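Local atomic coordinates of YncI copper-binding domain-containing protein (Nocardia farcinica, PDB entry 3ESM), a protein that is of unknown function but probably binds copper through a domain with an immunoglobulin-like fold. Residues A[15-26]-A[84-95]. The protein carries 2 engineered substitutions. Numbering follows the deposited sequence. Where two conformers were deposited one is given.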
loop_
_atom_site.group_PDB
_atom_site.type_symbol
_atom_site.label_atom_id
_atom_site.label_comp_id
_atom_site.label_asym_id
_atom_site.label_seq_id
_atom_site.Cartn_x
_atom_site.Cartn_y
_atom_site.Cartn_z
ATOM N N GLY A 15 -25.853 12.981 -3.765
ATOM C CA GLY A 15 -26.336 13.059 -2.374
ATOM C C GLY A 15 -26.834 11.745 -1.798
ATOM O O GLY A 15 -27.478 11.714 -0.725
ATOM N N GLY A 16 -26.570 10.647 -2.497
ATOM C CA GLY A 16 -27.099 9.358 -2.089
ATOM C C GLY A 16 -26.074 8.514 -1.356
ATOM O O GLY A 16 -24.909 8.891 -1.276
ATOM N N TYR A 17 -26.549 7.406 -0.811
ATOM C CA TYR A 17 -25.710 6.411 -0.167
ATOM C C TYR A 17 -25.705 5.198 -1.019
ATOM O O TYR A 17 -26.781 4.712 -1.425
ATOM C CB TYR A 17 -26.385 5.933 1.088
ATOM C CG TYR A 17 -26.062 6.755 2.199
ATOM C CD1 TYR A 17 -25.115 6.336 3.080
ATOM C CD2 TYR A 17 -26.678 7.974 2.368
ATOM C CE1 TYR A 17 -24.807 7.051 4.084
ATOM C CE2 TYR A 17 -26.363 8.729 3.402
ATOM C CZ TYR A 17 -25.403 8.255 4.257
ATOM O OH TYR A 17 -25.019 8.969 5.354
ATOM N N SER A 18 -24.527 4.655 -1.315
ATOM C CA SER A 18 -24.521 3.443 -2.144
ATOM C C SER A 18 -23.547 2.433 -1.586
ATOM O O SER A 18 -22.555 2.829 -0.979
ATOM C CB SER A 18 -24.093 3.744 -3.588
ATOM O OG SER A 18 -25.077 4.488 -4.299
ATOM N N VAL A 19 -23.820 1.148 -1.804
ATOM C CA VAL A 19 -22.815 0.104 -1.592
ATOM C C VAL A 19 -21.987 0.067 -2.882
ATOM O O VAL A 19 -22.509 -0.313 -3.942
ATOM C CB VAL A 19 -23.464 -1.284 -1.365
ATOM C CG1 VAL A 19 -22.405 -2.370 -1.281
ATOM C CG2 VAL A 19 -24.325 -1.291 -0.087
ATOM N N VAL A 20 -20.703 0.438 -2.796
ATOM C CA VAL A 20 -19.820 0.484 -3.968
ATOM C C VAL A 20 -18.901 -0.711 -3.956
ATOM O O VAL A 20 -18.262 -0.982 -2.944
ATOM C CB VAL A 20 -18.971 1.777 -3.962
ATOM C CG1 VAL A 20 -18.026 1.854 -5.186
ATOM C CG2 VAL A 20 -19.900 2.968 -3.949
ATOM N N THR A 21 -18.870 -1.436 -5.067
ATOM C CA THR A 21 -18.063 -2.643 -5.161
ATOM C C THR A 21 -16.921 -2.361 -6.110
ATOM O O THR A 21 -17.157 -1.974 -7.255
ATOM C CB THR A 21 -18.888 -3.803 -5.730
ATOM O OG1 THR A 21 -19.874 -4.227 -4.775
ATOM C CG2 THR A 21 -17.968 -4.992 -6.099
ATOM N N PHE A 22 -15.681 -2.532 -5.639
ATOM C CA PHE A 22 -14.483 -2.373 -6.484
ATOM C C PHE A 22 -14.002 -3.755 -6.864
ATOM O O PHE A 22 -13.688 -4.554 -5.986
ATOM C CB PHE A 22 -13.379 -1.610 -5.741
ATOM C CG PHE A 22 -13.765 -0.208 -5.420
ATOM C CD1 PHE A 22 -13.673 0.782 -6.390
ATOM C CD2 PHE A 22 -14.252 0.117 -4.168
ATOM C CE1 PHE A 22 -14.062 2.083 -6.104
ATOM C CE2 PHE A 22 -14.654 1.430 -3.865
ATOM C CZ PHE A 22 -14.574 2.403 -4.838
ATOM N N ARG A 23 -13.987 -4.056 -8.163
ATOM C CA ARG A 23 -13.539 -5.370 -8.605
ATOM C C ARG A 23 -12.156 -5.179 -9.176
ATOM O O ARG A 23 -11.967 -4.422 -10.132
ATOM C CB ARG A 23 -14.482 -5.946 -9.658
ATOM C CG ARG A 23 -14.160 -7.382 -10.020
ATOM C CD ARG A 23 -15.238 -7.976 -10.928
ATOM N NE ARG A 23 -15.064 -9.413 -11.041
ATOM C CZ ARG A 23 -14.667 -10.025 -12.145
ATOM N NH1 ARG A 23 -14.429 -9.313 -13.236
ATOM N NH2 ARG A 23 -14.525 -11.350 -12.159
ATOM N N VAL A 24 -11.191 -5.869 -8.574
ATOM C CA VAL A 24 -9.783 -5.661 -8.861
ATOM C C VAL A 24 -9.116 -6.883 -9.483
ATOM O O VAL A 24 -9.144 -7.969 -8.887
ATOM C CB VAL A 24 -9.057 -5.388 -7.544
ATOM C CG1 VAL A 24 -7.534 -5.193 -7.772
ATOM C CG2 VAL A 24 -9.726 -4.177 -6.833
ATOM N N PRO A 25 -8.489 -6.708 -10.659
ATOM C CA PRO A 25 -7.828 -7.843 -11.311
ATOM C C PRO A 25 -6.401 -7.973 -10.848
ATOM O O PRO A 25 -5.735 -6.975 -10.692
ATOM C CB PRO A 25 -7.770 -7.406 -12.768
ATOM C CG PRO A 25 -7.566 -5.886 -12.673
ATOM C CD PRO A 25 -8.437 -5.486 -11.492
ATOM N N THR A 26 -5.914 -9.205 -10.684
ATOM C CA THR A 26 -4.501 -9.403 -10.430
ATOM C C THR A 26 -3.769 -9.520 -11.759
ATOM O O THR A 26 -3.883 -10.527 -12.449
ATOM C CB THR A 26 -4.285 -10.639 -9.512
ATOM O OG1 THR A 26 -4.819 -10.328 -8.217
ATOM C CG2 THR A 26 -2.811 -10.940 -9.344
ATOM N N GLN A 84 -6.917 -13.859 -11.197
ATOM C CA GLN A 84 -8.188 -13.839 -10.469
ATOM C C GLN A 84 -8.586 -12.399 -10.196
ATOM O O GLN A 84 -7.749 -11.491 -10.304
ATOM C CB GLN A 84 -8.080 -14.590 -9.140
ATOM C CG GLN A 84 -7.692 -16.060 -9.272
ATOM C CD GLN A 84 -8.833 -16.898 -9.769
ATOM O OE1 GLN A 84 -9.987 -16.701 -9.371
ATOM N NE2 GLN A 84 -8.526 -17.849 -10.651
ATOM N N PHE A 85 -9.844 -12.217 -9.809
ATOM C CA PHE A 85 -10.382 -10.909 -9.459
ATOM C C PHE A 85 -10.842 -10.990 -8.019
ATOM O O PHE A 85 -11.154 -12.068 -7.516
ATOM C CB PHE A 85 -11.595 -10.596 -10.351
ATOM C CG PHE A 85 -11.245 -10.395 -11.808
ATOM C CD1 PHE A 85 -11.243 -9.128 -12.359
ATOM C CD2 PHE A 85 -10.916 -11.474 -12.614
ATOM C CE1 PHE A 85 -10.912 -8.940 -13.690
ATOM C CE2 PHE A 85 -10.589 -11.295 -13.941
ATOM C CZ PHE A 85 -10.589 -10.026 -14.483
ATOM N N GLN A 86 -10.915 -9.858 -7.337
ATOM C CA GLN A 86 -11.499 -9.848 -6.000
ATOM C C GLN A 86 -12.369 -8.614 -5.866
ATOM O O GLN A 86 -11.978 -7.551 -6.354
ATOM C CB GLN A 86 -10.387 -9.781 -4.945
ATOM C CG GLN A 86 -10.900 -9.484 -3.548
ATOM C CD GLN A 86 -11.594 -10.670 -2.963
ATOM O OE1 GLN A 86 -11.053 -11.789 -2.990
ATOM N NE2 GLN A 86 -12.798 -10.463 -2.437
ATOM N N ARG A 87 -13.519 -8.750 -5.200
ATOM C CA ARG A 87 -14.370 -7.604 -4.886
ATOM C C ARG A 87 -14.072 -7.032 -3.498
ATOM O O ARG A 87 -13.851 -7.773 -2.532
ATOM C CB ARG A 87 -15.853 -7.980 -4.970
ATOM C CG ARG A 87 -16.356 -8.364 -6.345
ATOM C CD ARG A 87 -17.815 -8.845 -6.215
ATOM N NE ARG A 87 -17.941 -9.764 -5.078
ATOM C CZ ARG A 87 -18.568 -9.481 -3.932
ATOM N NH1 ARG A 87 -19.165 -8.303 -3.757
ATOM N NH2 ARG A 87 -18.614 -10.387 -2.953
ATOM N N PHE A 88 -14.032 -5.713 -3.417
ATOM C CA PHE A 88 -13.808 -5.015 -2.161
ATOM C C PHE A 88 -15.005 -4.078 -2.066
ATOM O O PHE A 88 -15.227 -3.254 -2.975
ATOM C CB PHE A 88 -12.517 -4.206 -2.253
ATOM C CG PHE A 88 -11.285 -5.048 -2.363
ATOM C CD1 PHE A 88 -10.625 -5.483 -1.221
ATOM C CD2 PHE A 88 -10.781 -5.399 -3.614
ATOM C CE1 PHE A 88 -9.480 -6.263 -1.320
ATOM C CE2 PHE A 88 -9.636 -6.180 -3.711
ATOM C CZ PHE A 88 -9.001 -6.606 -2.566
ATOM N N VAL A 89 -15.730 -4.148 -0.957
ATOM C CA VAL A 89 -17.038 -3.485 -0.896
ATOM C C VAL A 89 -17.106 -2.474 0.245
ATOM O O VAL A 89 -16.720 -2.749 1.400
ATOM C CB VAL A 89 -18.173 -4.509 -0.686
ATOM C CG1 VAL A 89 -19.490 -3.778 -0.531
ATOM C CG2 VAL A 89 -18.199 -5.516 -1.824
ATOM N N VAL A 90 -17.530 -1.258 -0.088
ATOM C CA VAL A 90 -17.655 -0.245 0.945
ATOM C C VAL A 90 -18.973 0.514 0.741
ATOM O O VAL A 90 -19.313 0.867 -0.378
ATOM C CB VAL A 90 -16.438 0.711 0.948
ATOM C CG1 VAL A 90 -16.315 1.494 -0.387
ATOM C CG2 VAL A 90 -16.419 1.647 2.187
ATOM N N SER A 91 -19.692 0.745 1.827
ATOM C CA SER A 91 -20.947 1.483 1.764
ATOM C C SER A 91 -20.682 2.912 2.186
ATOM O O SER A 91 -20.228 3.149 3.300
ATOM C CB SER A 91 -21.955 0.857 2.716
ATOM O OG SER A 91 -23.104 1.677 2.822
ATOM N N ILE A 92 -20.969 3.864 1.299
ATOM C CA ILE A 92 -20.600 5.243 1.590
ATOM C C ILE A 92 -21.716 6.210 1.239
ATOM O O ILE A 92 -22.575 5.927 0.377
ATOM C CB ILE A 92 -19.351 5.660 0.778
ATOM C CG1 ILE A 92 -19.621 5.574 -0.732
ATOM C CG2 ILE A 92 -18.175 4.787 1.179
ATOM C CD1 ILE A 92 -18.449 6.022 -1.659
ATOM N N GLY A 93 -21.658 7.364 1.890
ATOM C CA GLY A 93 -22.536 8.466 1.521
ATOM C C GLY A 93 -22.358 9.610 2.482
ATOM O O GLY A 93 -21.748 9.467 3.553
ATOM N N PRO A 94 -22.900 10.765 2.113
ATOM C CA PRO A 94 -23.554 10.989 0.822
ATOM C C PRO A 94 -22.540 11.211 -0.274
ATOM O O PRO A 94 -21.509 11.826 -0.024
ATOM C CB PRO A 94 -24.321 12.298 1.049
ATOM C CG PRO A 94 -23.522 13.026 2.074
ATOM C CD PRO A 94 -22.922 11.951 2.977
ATOM N N LEU A 95 -22.845 10.709 -1.471
ATOM C CA LEU A 95 -22.049 10.961 -2.662
ATOM C C LEU A 95 -22.205 12.402 -3.090
ATOM O O LEU A 95 -23.235 13.015 -2.820
ATOM C CB LEU A 95 -22.481 10.025 -3.777
ATOM C CG LEU A 95 -22.218 8.546 -3.485
ATOM C CD1 LEU A 95 -22.869 7.666 -4.527
ATOM C CD2 LEU A 95 -20.700 8.264 -3.421
#
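Arg23 reaches Phe85 with CG anti to the backbone N (chi1 -173°) and an extended chain through to NE, while Phe85 sets its ring beside its own backbone N (chi1 -67°). The two flat groups thereby stack almost parallel, planes 2° apart, with Arg23 CZ 3.9 Å from the ring centroid of Phe85: a cation-pi contact offset toward the rim, NH1 lying over CD1. Pro25 CB meets the same ring obliquely at CE1. Next along this face, Thr21 turns CG2 onto the aliphatic stem of Arg87, 3.7 Å from its CG, and directs OG1 to Val89 CG2. Val19 CG1 and Val89 CG1 also meet here.

These residues belong to the non-hydrogen-bonded pairs, which place their side chains on one face, while the hydrogen-bonded pairs place theirs on the other. Strands 18-25 and 85-93 are the central pair of a four-stranded sheet in the immunoglobulin-like sandwich, flanked by strands 6-8 and 45-48. Hydrogen-bonded pairs run from Ser18 with Ile92 to Val24 with Gln86; the Phe22 N to Phe88 O bond is nearly straight, 2.8 Å. Their apolar side chains form the buried face, packed against strands 33-43 and 100-109 of the other sheet. Val24 CG2 touches Phe88 CD2 at 3.6 Å, and Val90 CG1 meets the edge of the Phe22 ring in its plane. Beyond the pair, Phe22 stands edge-to-face with Phe103, and Phe88 likewise with Trp54.

Toward Gly15 the pairing continues beyond the strands. Gly93 offers its CA to one face of the Tyr17 ring, a CH-pi contact 3.8 Å from the centroid. Past the cis peptide before Pro94, Leu95 N donates to Gly16 O at 2.8 Å, and Gly15 N donates to Leu95 O from above the carbonyl plane.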